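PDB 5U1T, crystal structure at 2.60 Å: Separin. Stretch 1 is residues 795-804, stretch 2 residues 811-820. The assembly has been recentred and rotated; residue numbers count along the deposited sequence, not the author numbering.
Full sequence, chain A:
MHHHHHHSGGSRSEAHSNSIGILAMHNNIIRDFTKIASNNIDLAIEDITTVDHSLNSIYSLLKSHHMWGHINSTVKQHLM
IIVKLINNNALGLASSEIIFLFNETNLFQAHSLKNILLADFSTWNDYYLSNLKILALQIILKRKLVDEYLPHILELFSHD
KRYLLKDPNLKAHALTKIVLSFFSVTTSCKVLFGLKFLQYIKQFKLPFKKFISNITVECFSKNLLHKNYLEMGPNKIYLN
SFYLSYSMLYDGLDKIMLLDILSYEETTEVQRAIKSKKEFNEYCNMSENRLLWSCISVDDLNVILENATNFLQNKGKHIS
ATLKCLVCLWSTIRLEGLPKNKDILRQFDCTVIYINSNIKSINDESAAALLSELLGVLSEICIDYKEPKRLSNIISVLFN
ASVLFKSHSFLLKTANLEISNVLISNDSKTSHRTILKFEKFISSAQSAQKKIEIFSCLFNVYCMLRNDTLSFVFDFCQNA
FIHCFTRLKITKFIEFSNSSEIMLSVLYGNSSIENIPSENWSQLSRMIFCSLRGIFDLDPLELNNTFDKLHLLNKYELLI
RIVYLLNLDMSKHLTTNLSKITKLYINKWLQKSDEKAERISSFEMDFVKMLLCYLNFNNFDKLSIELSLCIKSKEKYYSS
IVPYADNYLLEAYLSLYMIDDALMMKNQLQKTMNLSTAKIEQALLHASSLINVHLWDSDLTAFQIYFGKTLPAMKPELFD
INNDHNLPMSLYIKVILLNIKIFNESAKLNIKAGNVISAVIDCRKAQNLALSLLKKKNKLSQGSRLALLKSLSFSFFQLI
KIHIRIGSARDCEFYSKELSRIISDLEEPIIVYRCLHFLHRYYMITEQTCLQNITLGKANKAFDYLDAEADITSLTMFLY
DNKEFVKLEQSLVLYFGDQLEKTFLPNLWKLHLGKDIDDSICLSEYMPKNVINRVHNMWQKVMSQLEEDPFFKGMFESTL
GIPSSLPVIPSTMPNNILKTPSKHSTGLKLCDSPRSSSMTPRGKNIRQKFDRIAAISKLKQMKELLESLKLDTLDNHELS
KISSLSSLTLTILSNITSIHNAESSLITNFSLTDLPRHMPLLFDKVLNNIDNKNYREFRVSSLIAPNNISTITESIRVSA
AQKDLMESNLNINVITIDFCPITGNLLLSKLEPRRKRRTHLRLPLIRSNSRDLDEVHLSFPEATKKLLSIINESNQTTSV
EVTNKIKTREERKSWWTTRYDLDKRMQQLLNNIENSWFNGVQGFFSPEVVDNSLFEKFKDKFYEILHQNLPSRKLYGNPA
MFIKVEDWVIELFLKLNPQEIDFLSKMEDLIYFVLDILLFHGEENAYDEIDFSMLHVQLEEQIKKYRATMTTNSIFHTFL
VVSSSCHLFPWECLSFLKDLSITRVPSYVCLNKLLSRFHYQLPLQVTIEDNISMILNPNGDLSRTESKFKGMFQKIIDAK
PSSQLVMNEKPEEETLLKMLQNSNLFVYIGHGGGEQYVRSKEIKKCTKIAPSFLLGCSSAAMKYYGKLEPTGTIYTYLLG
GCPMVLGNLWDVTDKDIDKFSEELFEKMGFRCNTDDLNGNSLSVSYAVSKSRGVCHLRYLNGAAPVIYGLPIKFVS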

# COMPACT_ATOMS: atom_id res chain seq x y z
N SER A 795 0.86 -5.63 -6.74
CA SER A 795 1.38 -5.54 -8.09
C SER A 795 2.15 -6.82 -8.46
O SER A 795 2.12 -7.21 -9.61
CB SER A 795 2.24 -4.29 -8.26
OG SER A 795 3.53 -4.52 -7.76
N PHE A 796 2.80 -7.50 -7.52
CA PHE A 796 3.32 -8.84 -7.83
C PHE A 796 2.21 -9.86 -8.14
O PHE A 796 2.26 -10.54 -9.16
CB PHE A 796 4.20 -9.37 -6.70
CG PHE A 796 5.62 -8.89 -6.78
CD1 PHE A 796 6.52 -9.47 -7.68
CD2 PHE A 796 6.06 -7.85 -5.97
CE1 PHE A 796 7.83 -9.03 -7.77
CE2 PHE A 796 7.37 -7.40 -6.05
CZ PHE A 796 8.26 -7.99 -6.95
N PHE A 797 1.21 -9.98 -7.26
CA PHE A 797 0.03 -10.76 -7.55
C PHE A 797 -0.53 -10.44 -8.96
O PHE A 797 -0.73 -11.34 -9.78
CB PHE A 797 -1.06 -10.51 -6.49
CG PHE A 797 -0.65 -10.84 -5.08
CD1 PHE A 797 0.48 -11.61 -4.81
CD2 PHE A 797 -1.41 -10.39 -4.00
CE1 PHE A 797 0.84 -11.90 -3.48
CE2 PHE A 797 -1.06 -10.68 -2.69
CZ PHE A 797 0.07 -11.44 -2.42
N GLN A 798 -0.74 -9.17 -9.25
CA GLN A 798 -1.31 -8.79 -10.52
C GLN A 798 -0.45 -9.22 -11.72
O GLN A 798 -0.98 -9.76 -12.69
CB GLN A 798 -1.55 -7.28 -10.57
CG GLN A 798 -2.67 -6.87 -11.51
CD GLN A 798 -3.88 -7.78 -11.39
OE1 GLN A 798 -4.58 -7.81 -10.36
NE2 GLN A 798 -4.12 -8.58 -12.43
N LEU A 799 0.85 -8.95 -11.66
CA LEU A 799 1.74 -9.27 -12.76
C LEU A 799 1.78 -10.77 -13.02
O LEU A 799 1.67 -11.22 -14.17
CB LEU A 799 3.16 -8.75 -12.50
CG LEU A 799 3.53 -7.36 -13.00
CD1 LEU A 799 4.78 -6.88 -12.27
CD2 LEU A 799 3.75 -7.32 -14.49
N ILE A 800 1.92 -11.55 -11.94
CA ILE A 800 1.90 -12.99 -12.04
C ILE A 800 0.57 -13.48 -12.62
O ILE A 800 0.56 -14.27 -13.54
CB ILE A 800 2.17 -13.65 -10.68
CG1 ILE A 800 3.58 -13.26 -10.19
CG2 ILE A 800 2.03 -15.15 -10.79
CD1 ILE A 800 4.02 -13.86 -8.85
N LYS A 801 -0.54 -12.98 -12.11
CA LYS A 801 -1.84 -13.31 -12.66
C LYS A 801 -1.90 -12.97 -14.15
O LYS A 801 -2.46 -13.73 -14.94
CB LYS A 801 -2.95 -12.60 -11.89
CG LYS A 801 -3.41 -13.28 -10.59
CD LYS A 801 -4.39 -12.35 -9.85
CE LYS A 801 -5.47 -13.11 -9.05
NZ LYS A 801 -6.61 -12.22 -8.59
N ILE A 802 -1.33 -11.84 -14.56
CA ILE A 802 -1.45 -11.44 -15.97
C ILE A 802 -0.68 -12.41 -16.87
O ILE A 802 -1.12 -12.74 -17.97
CB ILE A 802 -0.95 -9.99 -16.22
CG1 ILE A 802 -1.81 -8.96 -15.48
CG2 ILE A 802 -0.98 -9.66 -17.70
CD1 ILE A 802 -1.24 -7.55 -15.56
N HIS A 803 0.45 -12.89 -16.37
CA HIS A 803 1.29 -13.79 -17.12
C HIS A 803 0.81 -15.25 -17.05
O HIS A 803 1.16 -16.06 -17.92
CB HIS A 803 2.74 -13.66 -16.63
CG HIS A 803 3.37 -12.36 -17.01
ND1 HIS A 803 4.17 -12.22 -18.13
CD2 HIS A 803 3.32 -11.13 -16.44
CE1 HIS A 803 4.58 -10.96 -18.23
NE2 HIS A 803 4.08 -10.28 -17.21
N ILE A 804 0.01 -15.59 -16.05
CA ILE A 804 -0.66 -16.89 -16.00
C ILE A 804 -1.74 -16.90 -17.07
O ILE A 804 -1.84 -17.84 -17.84
CB ILE A 804 -1.30 -17.18 -14.64
CG1 ILE A 804 -0.21 -17.53 -13.64
CG2 ILE A 804 -2.28 -18.32 -14.73
CD1 ILE A 804 -0.64 -17.34 -12.21
N ASP A 811 7.89 -15.73 -17.31
CA ASP A 811 7.79 -14.50 -16.54
C ASP A 811 7.24 -14.77 -15.16
O ASP A 811 7.51 -14.03 -14.22
CB ASP A 811 6.90 -13.48 -17.24
CG ASP A 811 7.45 -13.04 -18.57
OD1 ASP A 811 8.23 -12.07 -18.59
OD2 ASP A 811 7.11 -13.67 -19.59
N CYS A 812 6.44 -15.82 -15.05
CA CYS A 812 5.84 -16.17 -13.78
C CYS A 812 6.91 -16.66 -12.82
O CYS A 812 6.93 -16.29 -11.64
CB CYS A 812 4.76 -17.23 -13.97
SG CYS A 812 3.19 -16.55 -14.56
N GLU A 813 7.81 -17.48 -13.35
CA GLU A 813 8.92 -17.96 -12.55
C GLU A 813 9.73 -16.78 -12.05
O GLU A 813 10.14 -16.76 -10.90
CB GLU A 813 9.80 -18.90 -13.35
CG GLU A 813 9.26 -20.30 -13.46
CD GLU A 813 9.00 -20.95 -12.11
OE1 GLU A 813 7.83 -21.02 -11.69
OE2 GLU A 813 9.98 -21.40 -11.46
N PHE A 814 9.96 -15.79 -12.92
CA PHE A 814 10.80 -14.67 -12.55
C PHE A 814 10.18 -13.88 -11.40
O PHE A 814 10.83 -13.57 -10.39
CB PHE A 814 11.03 -13.74 -13.74
CG PHE A 814 11.88 -12.55 -13.41
CD1 PHE A 814 11.31 -11.37 -12.92
CD2 PHE A 814 13.25 -12.60 -13.58
CE1 PHE A 814 12.10 -10.26 -12.60
CE2 PHE A 814 14.04 -11.50 -13.27
CZ PHE A 814 13.46 -10.33 -12.78
N TYR A 815 8.90 -13.55 -11.57
CA TYR A 815 8.20 -12.72 -10.61
C TYR A 815 7.98 -13.45 -9.31
O TYR A 815 8.20 -12.89 -8.24
CB TYR A 815 6.90 -12.25 -11.22
CG TYR A 815 7.14 -11.12 -12.17
CD1 TYR A 815 7.86 -10.02 -11.76
CD2 TYR A 815 6.69 -11.16 -13.48
CE1 TYR A 815 8.10 -8.97 -12.62
CE2 TYR A 815 6.93 -10.10 -14.35
CZ TYR A 815 7.65 -9.02 -13.91
OH TYR A 815 7.91 -7.95 -14.74
N SER A 816 7.59 -14.72 -9.40
CA SER A 816 7.31 -15.50 -8.21
C SER A 816 8.59 -15.63 -7.40
O SER A 816 8.56 -15.58 -6.17
CB SER A 816 6.74 -16.89 -8.56
OG SER A 816 7.74 -17.81 -8.93
N LYS A 817 9.71 -15.75 -8.09
CA LYS A 817 11.00 -15.75 -7.41
C LYS A 817 11.31 -14.39 -6.74
O LYS A 817 11.81 -14.36 -5.62
CB LYS A 817 12.09 -16.13 -8.39
CG LYS A 817 12.17 -17.62 -8.64
CD LYS A 817 12.91 -17.93 -9.92
CE LYS A 817 12.81 -19.41 -10.28
NZ LYS A 817 13.57 -19.75 -11.53
N GLU A 818 11.02 -13.29 -7.41
CA GLU A 818 11.28 -12.00 -6.81
C GLU A 818 10.40 -11.82 -5.59
O GLU A 818 10.86 -11.34 -4.56
CB GLU A 818 11.05 -10.87 -7.81
CG GLU A 818 12.19 -10.66 -8.79
CD GLU A 818 13.47 -10.24 -8.09
OE1 GLU A 818 13.44 -9.21 -7.37
OE2 GLU A 818 14.50 -10.94 -8.24
N LEU A 819 9.14 -12.22 -5.69
CA LEU A 819 8.20 -12.01 -4.60
C LEU A 819 8.60 -12.86 -3.41
O LEU A 819 8.61 -12.38 -2.27
CB LEU A 819 6.77 -12.35 -5.04
CG LEU A 819 5.77 -12.80 -3.98
CD1 LEU A 819 5.48 -11.68 -3.03
CD2 LEU A 819 4.50 -13.25 -4.65
N SER A 820 8.92 -14.12 -3.68
CA SER A 820 9.28 -15.07 -2.64
C SER A 820 10.43 -14.52 -1.79
O SER A 820 10.39 -14.56 -0.55
CB SER A 820 9.66 -16.39 -3.27
OG SER A 820 9.67 -17.44 -2.33

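Two helices joined by a short connection often pack side by side, and the pair in separin formed by residues 795-804 and 811-820 illustrates how two helices can meet through packing, without a hydrogen bond between them. Each stretch is helical throughout, its backbone amides and carbonyls largely spent on i to i+4 bonds such as Ile800 N to Phe796 O (3.0 Å) and Leu819 N to Tyr815 O (2.8 Å). The chains run nearly antiparallel, with 163° between their directions and a closest axial approach of 9.0 Å. In this register, Phe796 CA lies 6.7 Å from Leu819 CA, while Ile800 CA comes within 5.4 Å of Cys812 CA. No hydrogen bond crosses between the stretches, so the 580 Å² they bury rests on packing.

Tyr815 contributes the largest share of that area. Its CA-to-CB bond points toward the first helix, and its side chain enters a hole framed by Phe796, Leu799, Ile800 and His803, the familiar i, i+3, i+4, i+7 diamond of a helix surface. The ring meets its neighbours in more than one way. Leu799 CD1 lies over one face, 4.2 Å from the centroid of the Tyr815 ring and 23° off its normal, a CH-pi contact in which a methyl group meets the pi cloud. The His803 ring is an oblique neighbour, its plane inclined at 51° to that of Tyr815 with the centroids 5.7 Å apart. Nearer the backbone, Tyr815 CB is 3.6 Å from Ile800 CG1. The phenol is not left unpaired by this burial, since Tyr815 OH is hydrogen-bonded elsewhere in the structure.

Phe796 extends the apolar seam. Its CA-to-CB bond also points toward the partner helix, and Phe796 CE1 lies 4.1 Å from Tyr815 CD1 and 3.7 Å from Glu818 CB, while Phe796 CD1 lies 3.9 Å from Leu819 CB. Leu819 CA sits over one face of the Phe796 ring. Glu818 thus supplies aliphatic carbon to the contact even though the end of its side chain leads away. Leu819 is approached from a second aromatic residue as well: the CA-to-CB bond of Phe797 points away from the second helix, but its ring reaches back to put Phe797 CE1 4.1 Å from Leu819 CD2, which lies at the ring edge.

Where the backbones come closest, a small side chain occupies the gap. Cys812 SG rests 3.6 Å from Ile800 O, 3.6 Å from His803 CB and 3.7 Å from Ile804 CG1, a polarizable sulfur in close van der Waals contact with both backbone and side chains. Ile800 returns the interlocking as a knob of its own: although its CA-to-CB bond points sideways, its end settles among Cys812, Tyr815, Ser816 and Leu819, with Ile800 CD1 4.3 Å from Leu819 CD2. Knobs from both helices therefore mesh, in an interface that no hydrogen bond crosses.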